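Local atomic coordinates of fibrillarin-like rRNA/tRNA 2'-O-methyltransferase (Methanocaldococcus jannaschii, PDB entry 1FBN), a protein that probably methylates 2'-hydroxyls of ribose in rRNA and tRNA, using S-adenosyl-L-methionine as methyl donor at sites selected by a guide RNA. Residues Asn155-Leu160 with Lys194-Ile199; Lys56-Ala61 with Pro215-His220. One frame throughout, in Å; residues are numbered along the deposited sequence.

Contact 1: residues Asn155-Leu160 with Lys194-Ile199; sequences NQAEIL and KEQKEI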
ATOM      1  N   ASN A 155      -4.257  13.782  11.455  1.00 22.85           N
ATOM      2  CA  ASN A 155      -2.824  13.714  11.732  1.00 22.35           C
ATOM      3  C   ASN A 155      -2.070  12.639  10.936  1.00 21.51           C
ATOM      4  O   ASN A 155      -0.937  12.292  11.276  1.00 20.41           O
ATOM      5  CB  ASN A 155      -2.596  13.499  13.238  1.00 24.16           C
ATOM      6  CG  ASN A 155      -3.141  12.158  13.737  1.00 25.42           C
ATOM      7  OD1 ASN A 155      -3.983  11.533  13.094  1.00 26.35           O
ATOM      8  ND2 ASN A 155      -2.655  11.717  14.894  1.00 26.82           N
ATOM      9  N   GLN A 156      -2.681  12.130   9.868  1.00 21.18           N
ATOM     10  CA  GLN A 156      -2.051  11.089   9.057  1.00 18.25           C
ATOM     11  C   GLN A 156      -0.661  11.454   8.536  1.00 19.54           C
ATOM     12  O   GLN A 156       0.232  10.608   8.518  1.00 19.81           O
ATOM     13  CB  GLN A 156      -2.970  10.659   7.913  1.00 16.06           C
ATOM     14  CG  GLN A 156      -3.323  11.751   6.930  1.00 16.69           C
ATOM     15  CD  GLN A 156      -4.391  11.307   5.960  1.00 16.85           C
ATOM     16  OE1 GLN A 156      -4.123  10.543   5.035  1.00 19.27           O
ATOM     17  NE2 GLN A 156      -5.617  11.764   6.178  1.00 19.83           N
ATOM     18  N   ALA A 157      -0.459  12.714   8.155  1.00 19.87           N
ATOM     19  CA  ALA A 157       0.846  13.145   7.655  1.00 20.90           C
ATOM     20  C   ALA A 157       1.922  13.087   8.744  1.00 21.75           C
ATOM     21  O   ALA A 157       2.989  12.513   8.523  1.00 21.43           O
ATOM     22  CB  ALA A 157       0.770  14.547   7.045  1.00 18.14           C
ATOM     23  N   GLU A 158       1.636  13.647   9.920  1.00 23.89           N
ATOM     24  CA  GLU A 158       2.617  13.631  11.006  1.00 25.47           C
ATOM     25  C   GLU A 158       2.903  12.195  11.440  1.00 23.47           C
ATOM     26  O   GLU A 158       4.009  11.894  11.883  1.00 24.67           O
ATOM     27  CB  GLU A 158       2.167  14.482  12.204  1.00 31.16           C
ATOM     28  CG  GLU A 158       1.068  13.863  13.055  1.00 43.27           C
ATOM     29  CD  GLU A 158       1.010  14.436  14.465  1.00 50.30           C
ATOM     30  OE1 GLU A 158       1.725  13.910  15.347  1.00 53.38           O
ATOM     31  OE2 GLU A 158       0.245  15.402  14.693  1.00 51.57           O
ATOM     32  N   ILE A 159       1.917  11.312  11.291  1.00 20.73           N
ATOM     33  CA  ILE A 159       2.103   9.906  11.648  1.00 20.10           C
ATOM     34  C   ILE A 159       3.136   9.274  10.712  1.00 19.34           C
ATOM     35  O   ILE A 159       3.993   8.518  11.163  1.00 20.36           O
ATOM     36  CB  ILE A 159       0.776   9.089  11.598  1.00 20.98           C
ATOM     37  CG1 ILE A 159      -0.129   9.456  12.777  1.00 18.82           C
ATOM     38  CG2 ILE A 159       1.071   7.587  11.640  1.00 18.71           C
ATOM     39  CD1 ILE A 159      -1.465   8.737  12.758  1.00 17.57           C
ATOM     40  N   LEU A 160       3.063   9.593   9.418  1.00 16.70           N
ATOM     41  CA  LEU A 160       4.012   9.050   8.447  1.00 17.18           C
ATOM     42  C   LEU A 160       5.408   9.562   8.768  1.00 18.39           C
ATOM     43  O   LEU A 160       6.376   8.806   8.716  1.00 18.79           O
ATOM     44  CB  LEU A 160       3.641   9.458   7.016  1.00 18.32           C
ATOM     45  CG  LEU A 160       4.539   8.926   5.883  1.00 19.32           C
ATOM     46  CD1 LEU A 160       4.381   7.418   5.744  1.00 17.92           C
ATOM     47  CD2 LEU A 160       4.195   9.599   4.567  1.00 17.04           C
ATOM     48  N   LYS A 194      -2.510  20.357  -1.333  1.00 25.13           N
ATOM     49  CA  LYS A 194      -1.360  21.246  -1.462  1.00 25.27           C
ATOM     50  C   LYS A 194      -0.686  21.423  -0.103  1.00 24.87           C
ATOM     51  O   LYS A 194       0.534  21.299   0.015  1.00 26.00           O
ATOM     52  CB  LYS A 194      -1.806  22.601  -2.014  1.00 27.76           C
ATOM     53  CG  LYS A 194      -0.699  23.633  -2.131  1.00 33.63           C
ATOM     54  CD  LYS A 194      -1.222  24.935  -2.729  1.00 37.52           C
ATOM     55  CE  LYS A 194      -0.118  25.981  -2.858  1.00 39.81           C
ATOM     56  NZ  LYS A 194       0.395  26.434  -1.535  1.00 41.55           N
ATOM     57  N   GLU A 195      -1.493  21.680   0.924  1.00 24.61           N
ATOM     58  CA  GLU A 195      -0.995  21.868   2.282  1.00 23.31           C
ATOM     59  C   GLU A 195      -0.390  20.587   2.852  1.00 22.26           C
ATOM     60  O   GLU A 195       0.600  20.640   3.577  1.00 24.87           O
ATOM     61  CB  GLU A 195      -2.111  22.389   3.189  1.00 27.17           C
ATOM     62  CG  GLU A 195      -2.603  23.783   2.801  1.00 34.83           C
ATOM     63  CD  GLU A 195      -3.817  24.249   3.593  1.00 38.59           C
ATOM     64  OE1 GLU A 195      -4.428  23.438   4.321  1.00 41.03           O
ATOM     65  OE2 GLU A 195      -4.167  25.441   3.477  1.00 41.97           O
ATOM     66  N   GLN A 196      -0.986  19.442   2.526  1.00 21.77           N
ATOM     67  CA  GLN A 196      -0.475  18.154   2.990  1.00 20.34           C
ATOM     68  C   GLN A 196       0.883  17.877   2.362  1.00 20.31           C
ATOM     69  O   GLN A 196       1.796  17.409   3.036  1.00 20.81           O
ATOM     70  CB  GLN A 196      -1.452  17.024   2.657  1.00 21.46           C
ATOM     71  CG  GLN A 196      -2.695  17.030   3.516  1.00 20.30           C
ATOM     72  CD  GLN A 196      -2.374  16.914   4.995  1.00 22.11           C
ATOM     73  OE1 GLN A 196      -1.874  15.887   5.453  1.00 24.62           O
ATOM     74  NE2 GLN A 196      -2.661  17.968   5.750  1.00 22.20           N
ATOM     75  N   LYS A 197       1.007  18.173   1.071  1.00 20.98           N
ATOM     76  CA  LYS A 197       2.260  17.986   0.347  1.00 23.65           C
ATOM     77  C   LYS A 197       3.359  18.812   1.024  1.00 24.62           C
ATOM     78  O   LYS A 197       4.471  18.327   1.232  1.00 22.86           O
ATOM     79  CB  LYS A 197       2.088  18.411  -1.115  1.00 25.12           C
ATOM     80  CG  LYS A 197       3.318  18.210  -1.984  1.00 30.54           C
ATOM     81  CD  LYS A 197       3.050  18.613  -3.426  1.00 32.93           C
ATOM     82  CE  LYS A 197       4.330  18.564  -4.248  1.00 39.70           C
ATOM     83  NZ  LYS A 197       4.122  18.962  -5.670  1.00 43.50           N
ATOM     84  N   GLU A 198       3.023  20.041   1.413  1.00 26.01           N
ATOM     85  CA  GLU A 198       3.970  20.929   2.091  1.00 28.55           C
ATOM     86  C   GLU A 198       4.390  20.365   3.447  1.00 26.00           C
ATOM     87  O   GLU A 198       5.562  20.430   3.810  1.00 25.25           O
ATOM     88  CB  GLU A 198       3.365  22.326   2.278  1.00 33.75           C
ATOM     89  CG  GLU A 198       3.071  23.051   0.969  1.00 42.42           C
ATOM     90  CD  GLU A 198       2.324  24.366   1.159  1.00 47.10           C
ATOM     91  OE1 GLU A 198       1.514  24.482   2.109  1.00 49.95           O
ATOM     92  OE2 GLU A 198       2.539  25.283   0.338  1.00 49.42           O
ATOM     93  N   ILE A 199       3.430  19.819   4.192  1.00 24.34           N
ATOM     94  CA  ILE A 199       3.712  19.229   5.503  1.00 23.32           C
ATOM     95  C   ILE A 199       4.686  18.059   5.361  1.00 24.10           C
ATOM     96  O   ILE A 199       5.643  17.945   6.127  1.00 24.13           O
ATOM     97  CB  ILE A 199       2.413  18.743   6.206  1.00 23.72           C
ATOM     98  CG1 ILE A 199       1.571  19.947   6.632  1.00 22.45           C
ATOM     99  CG2 ILE A 199       2.746  17.857   7.409  1.00 20.23           C
ATOM    100  CD1 ILE A 199       0.255  19.582   7.288  1.00 24.69           C
TER
HETATM  101  O   HOH W   1      -2.291  15.087   8.040  1.00 19.60           O
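Ala157, in the first turn of helix 156-167, faces Gln196, midway along helix 189-203, with their CA atoms 7.0 Å apart, the nearest backbone approach between Asn155-Leu160 and Lys194-Ile199. Both helices belong to the Rossmann-like methyltransferase fold, where they lie side by side against the sheet and helix 156-167 forms the beta-alpha-beta crossover from strand 144-149 to strand 172-179. The methyl of Ala157 makes the close contacts from its helix, and two side chains of the neighbouring helix meet it. Ile199 brings its CG2 branch, anti to the backbone N, to 3.9 Å from Ala157 CB at the outer margin of the interface. On the inner side the Gln196 chain bends at chi2 (-59°), carrying its amide oxygen OE1 to within 3.4 Å of Ala157 CB, while the same side chain also rests on Ile178 and Ile183. Gln196 is buried, and a water gives its OE1 a hydrogen-bond partner. First-turn amides lack the carbonyl partner found deeper in a helix, and here the water fills that role: it accepts from Ala157 N at 3.0 Å and donates to Gln196 OE1 at 2.7 Å.

Contact 2: residues Lys56-Ala61 with Pro215-His220; sequences KSKLAA and PFEKDH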
ATOM      1  N   LYS A  56     -11.237  -2.140  -4.601  1.00 27.54           N
ATOM      2  CA  LYS A  56     -11.050  -2.694  -3.263  1.00 26.50           C
ATOM      3  C   LYS A  56      -9.675  -2.399  -2.660  1.00 25.05           C
ATOM      4  O   LYS A  56      -9.464  -2.601  -1.468  1.00 26.39           O
ATOM      5  CB  LYS A  56     -11.305  -4.206  -3.283  1.00 28.04           C
ATOM      6  CG  LYS A  56     -12.771  -4.592  -3.107  1.00 35.55           C
ATOM      7  CD  LYS A  56     -13.670  -3.916  -4.135  1.00 45.27           C
ATOM      8  CE  LYS A  56     -15.118  -3.803  -3.652  1.00 50.35           C
ATOM      9  NZ  LYS A  56     -15.954  -2.931  -4.540  1.00 50.54           N
ATOM     10  N   SER A  57      -8.755  -1.893  -3.480  1.00 22.90           N
ATOM     11  CA  SER A  57      -7.401  -1.579  -3.034  1.00 19.47           C
ATOM     12  C   SER A  57      -6.913  -0.245  -3.596  1.00 19.52           C
ATOM     13  O   SER A  57      -6.781  -0.083  -4.810  1.00 18.84           O
ATOM     14  CB  SER A  57      -6.446  -2.703  -3.448  1.00 17.82           C
ATOM     15  OG  SER A  57      -5.096  -2.392  -3.129  1.00 19.52           O
ATOM     16  N   LYS A  58      -6.622   0.700  -2.705  1.00 17.28           N
ATOM     17  CA  LYS A  58      -6.149   2.022  -3.109  1.00 18.99           C
ATOM     18  C   LYS A  58      -4.807   1.975  -3.850  1.00 20.50           C
ATOM     19  O   LYS A  58      -4.531   2.828  -4.702  1.00 19.51           O
ATOM     20  CB  LYS A  58      -6.046   2.953  -1.896  1.00 18.86           C
ATOM     21  CG  LYS A  58      -7.374   3.238  -1.211  1.00 19.49           C
ATOM     22  CD  LYS A  58      -7.210   4.255  -0.089  1.00 22.81           C
ATOM     23  CE  LYS A  58      -8.462   4.342   0.764  1.00 24.75           C
ATOM     24  NZ  LYS A  58      -8.732   3.041   1.450  1.00 28.58           N
ATOM     25  N   LEU A  59      -3.969   0.993  -3.515  1.00 18.24           N
ATOM     26  CA  LEU A  59      -2.673   0.842  -4.170  1.00 17.57           C
ATOM     27  C   LEU A  59      -2.893   0.380  -5.616  1.00 17.64           C
ATOM     28  O   LEU A  59      -2.242   0.880  -6.539  1.00 16.91           O
ATOM     29  CB  LEU A  59      -1.790  -0.142  -3.396  1.00 16.74           C
ATOM     30  CG  LEU A  59      -0.366  -0.349  -3.912  1.00 16.72           C
ATOM     31  CD1 LEU A  59       0.320   0.993  -4.138  1.00 17.83           C
ATOM     32  CD2 LEU A  59       0.418  -1.198  -2.924  1.00 16.86           C
ATOM     33  N   ALA A  60      -3.835  -0.545  -5.817  1.00 17.18           N
ATOM     34  CA  ALA A  60      -4.160  -1.019  -7.165  1.00 16.67           C
ATOM     35  C   ALA A  60      -4.741   0.148  -7.967  1.00 17.36           C
ATOM     36  O   ALA A  60      -4.431   0.317  -9.145  1.00 17.88           O
ATOM     37  CB  ALA A  60      -5.161  -2.159  -7.107  1.00 16.51           C
ATOM     38  N   ALA A  61      -5.572   0.956  -7.313  1.00 16.02           N
ATOM     39  CA  ALA A  61      -6.193   2.120  -7.940  1.00 15.68           C
ATOM     40  C   ALA A  61      -5.127   3.106  -8.417  1.00 16.68           C
ATOM     41  O   ALA A  61      -5.229   3.654  -9.516  1.00 15.98           O
ATOM     42  CB  ALA A  61      -7.142   2.801  -6.962  1.00 16.23           C
ATOM     43  N   PRO A 215     -11.680   7.840  -9.877  1.00 39.83           N
ATOM     44  CA  PRO A 215     -12.885   7.017 -10.064  1.00 34.81           C
ATOM     45  C   PRO A 215     -13.163   6.104  -8.865  1.00 31.07           C
ATOM     46  O   PRO A 215     -14.233   6.150  -8.268  1.00 28.21           O
ATOM     47  CB  PRO A 215     -12.559   6.199 -11.323  1.00 32.65           C
ATOM     48  CG  PRO A 215     -11.514   7.005 -12.020  1.00 36.72           C
ATOM     49  CD  PRO A 215     -10.659   7.511 -10.885  1.00 35.80           C
ATOM     50  N   PHE A 216     -12.143   5.351  -8.477  1.00 28.55           N
ATOM     51  CA  PHE A 216     -12.221   4.386  -7.389  1.00 29.51           C
ATOM     52  C   PHE A 216     -12.449   4.970  -5.997  1.00 32.36           C
ATOM     53  O   PHE A 216     -13.099   4.341  -5.159  1.00 31.22           O
ATOM     54  CB  PHE A 216     -10.971   3.509  -7.429  1.00 27.12           C
ATOM     55  CG  PHE A 216     -10.624   3.044  -8.814  1.00 27.23           C
ATOM     56  CD1 PHE A 216     -11.323   1.994  -9.403  1.00 26.03           C
ATOM     57  CD2 PHE A 216      -9.650   3.706  -9.561  1.00 25.27           C
ATOM     58  CE1 PHE A 216     -11.064   1.614 -10.712  1.00 23.92           C
ATOM     59  CE2 PHE A 216      -9.382   3.336 -10.871  1.00 24.94           C
ATOM     60  CZ  PHE A 216     -10.092   2.287 -11.448  1.00 26.14           C
ATOM     61  N   GLU A 217     -11.914   6.166  -5.760  1.00 34.35           N
ATOM     62  CA  GLU A 217     -12.059   6.863  -4.479  1.00 36.68           C
ATOM     63  C   GLU A 217     -12.139   8.363  -4.752  1.00 38.67           C
ATOM     64  O   GLU A 217     -11.256   8.925  -5.403  1.00 41.51           O
ATOM     65  CB  GLU A 217     -10.861   6.584  -3.564  1.00 36.24           C
ATOM     66  CG  GLU A 217     -10.720   5.147  -3.087  1.00 38.68           C
ATOM     67  CD  GLU A 217     -11.856   4.698  -2.182  1.00 44.07           C
ATOM     68  OE1 GLU A 217     -12.473   5.545  -1.498  1.00 46.23           O
ATOM     69  OE2 GLU A 217     -12.126   3.480  -2.145  1.00 49.64           O
ATOM     70  N   LYS A 218     -13.189   9.012  -4.256  1.00 38.28           N
ATOM     71  CA  LYS A 218     -13.353  10.446  -4.477  1.00 39.03           C
ATOM     72  C   LYS A 218     -12.578  11.306  -3.493  1.00 36.20           C
ATOM     73  O   LYS A 218     -12.643  11.104  -2.281  1.00 36.57           O
ATOM     74  CB  LYS A 218     -14.835  10.816  -4.506  1.00 44.03           C
ATOM     75  CG  LYS A 218     -15.530  10.213  -5.718  1.00 53.71           C
ATOM     76  CD  LYS A 218     -17.036  10.359  -5.677  1.00 60.07           C
ATOM     77  CE  LYS A 218     -17.675   9.674  -6.884  1.00 62.54           C
ATOM     78  NZ  LYS A 218     -19.160   9.798  -6.880  1.00 64.52           N
ATOM     79  N   ASP A 219     -11.827  12.254  -4.046  1.00 33.95           N
ATOM     80  CA  ASP A 219     -10.987  13.172  -3.279  1.00 32.71           C
ATOM     81  C   ASP A 219      -9.924  12.453  -2.445  1.00 29.49           C
ATOM     82  O   ASP A 219      -9.726  12.744  -1.261  1.00 25.82           O
ATOM     83  CB  ASP A 219     -11.836  14.126  -2.428  1.00 35.54           C
ATOM     84  CG  ASP A 219     -12.604  15.130  -3.274  1.00 38.82           C
ATOM     85  OD1 ASP A 219     -12.013  15.689  -4.222  1.00 36.35           O
ATOM     86  OD2 ASP A 219     -13.802  15.358  -2.995  1.00 43.66           O
ATOM     87  N   HIS A 220      -9.261  11.497  -3.097  1.00 26.48           N
ATOM     88  CA  HIS A 220      -8.179  10.701  -2.520  1.00 25.33           C
ATOM     89  C   HIS A 220      -6.985  10.818  -3.463  1.00 23.79           C
ATOM     90  O   HIS A 220      -7.140  10.705  -4.683  1.00 22.28           O
ATOM     91  CB  HIS A 220      -8.559   9.219  -2.439  1.00 26.47           C
ATOM     92  CG  HIS A 220      -9.324   8.840  -1.212  1.00 28.28           C
ATOM     93  ND1 HIS A 220     -10.634   9.214  -1.001  1.00 30.89           N
ATOM     94  CD2 HIS A 220      -8.979   8.071  -0.153  1.00 28.24           C
ATOM     95  CE1 HIS A 220     -11.063   8.688   0.132  1.00 30.12           C
ATOM     96  NE2 HIS A 220     -10.077   7.992   0.667  1.00 29.89           N
TER
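The loop between strand 205-212 and strand 220-227, the reversed strand that sets the methyltransferase sheet apart from a classical Rossmann fold, packs on the first turn of helix 58-64 beside the predicted S-adenosyl-L-methionine site. Lys58 and Ala61, one turn apart, receive it. Phe216 and Ala61 form the apolar half: Phe216 CD2 lies 3.7 Å from Ala61 CB, and Pro215 CB sits over one face of the phenyl ring, toward its rim. The other half is built along Lys58, whose aliphatic stem passes Glu217, CG to CG at 4.3 Å, before its CE comes obliquely to 3.9 Å from His220 CD2. The chain turns about its CD-CE bond (chi4 63°), and NZ forms a salt bridge with Asp150, one of the residues predicted to bind the cofactor. At the start of the helix, Ser57 OG accepts a weak capping bond from Ala60 N. The imidazole of His220 is also held from within its own segment: Glu217 CB lies 3.5 Å above one face, toward the rim, and ND1 donates to Lys218 O at 3.0 Å. With an alanine in place of His220, Lys218 O would probably lose its imidazole donor and a gap would open beside Lys58 CE. In that bond Lys218 O lies nearly in the ring plane, but ND1 stands well above the carbonyl plane.

How the contacts relate
The two contacts illustrate how one Rossmann-like sheet is clothed on both sides. Their centres are 19 Å apart and their nearest atoms about 8 Å, so they do not touch, yet both rest on strands 144-149 and 172-179. Contact 1 meets Ile147, Glu149, Ile176 and Ile178; contact 2 meets Tyr148, Met175 and Ala177, the alternate positions, and therefore the opposite face. Along the chain the order is 56-61, 155-160, 194-199, 215-220, so contact 2 brackets contact 1. Both lie near the residues following strand 144-149 that are predicted to bind the cofactor: Lys58 pairs with Asp150, whereas the Ala157 side chain is about 9 Å from that of Val151.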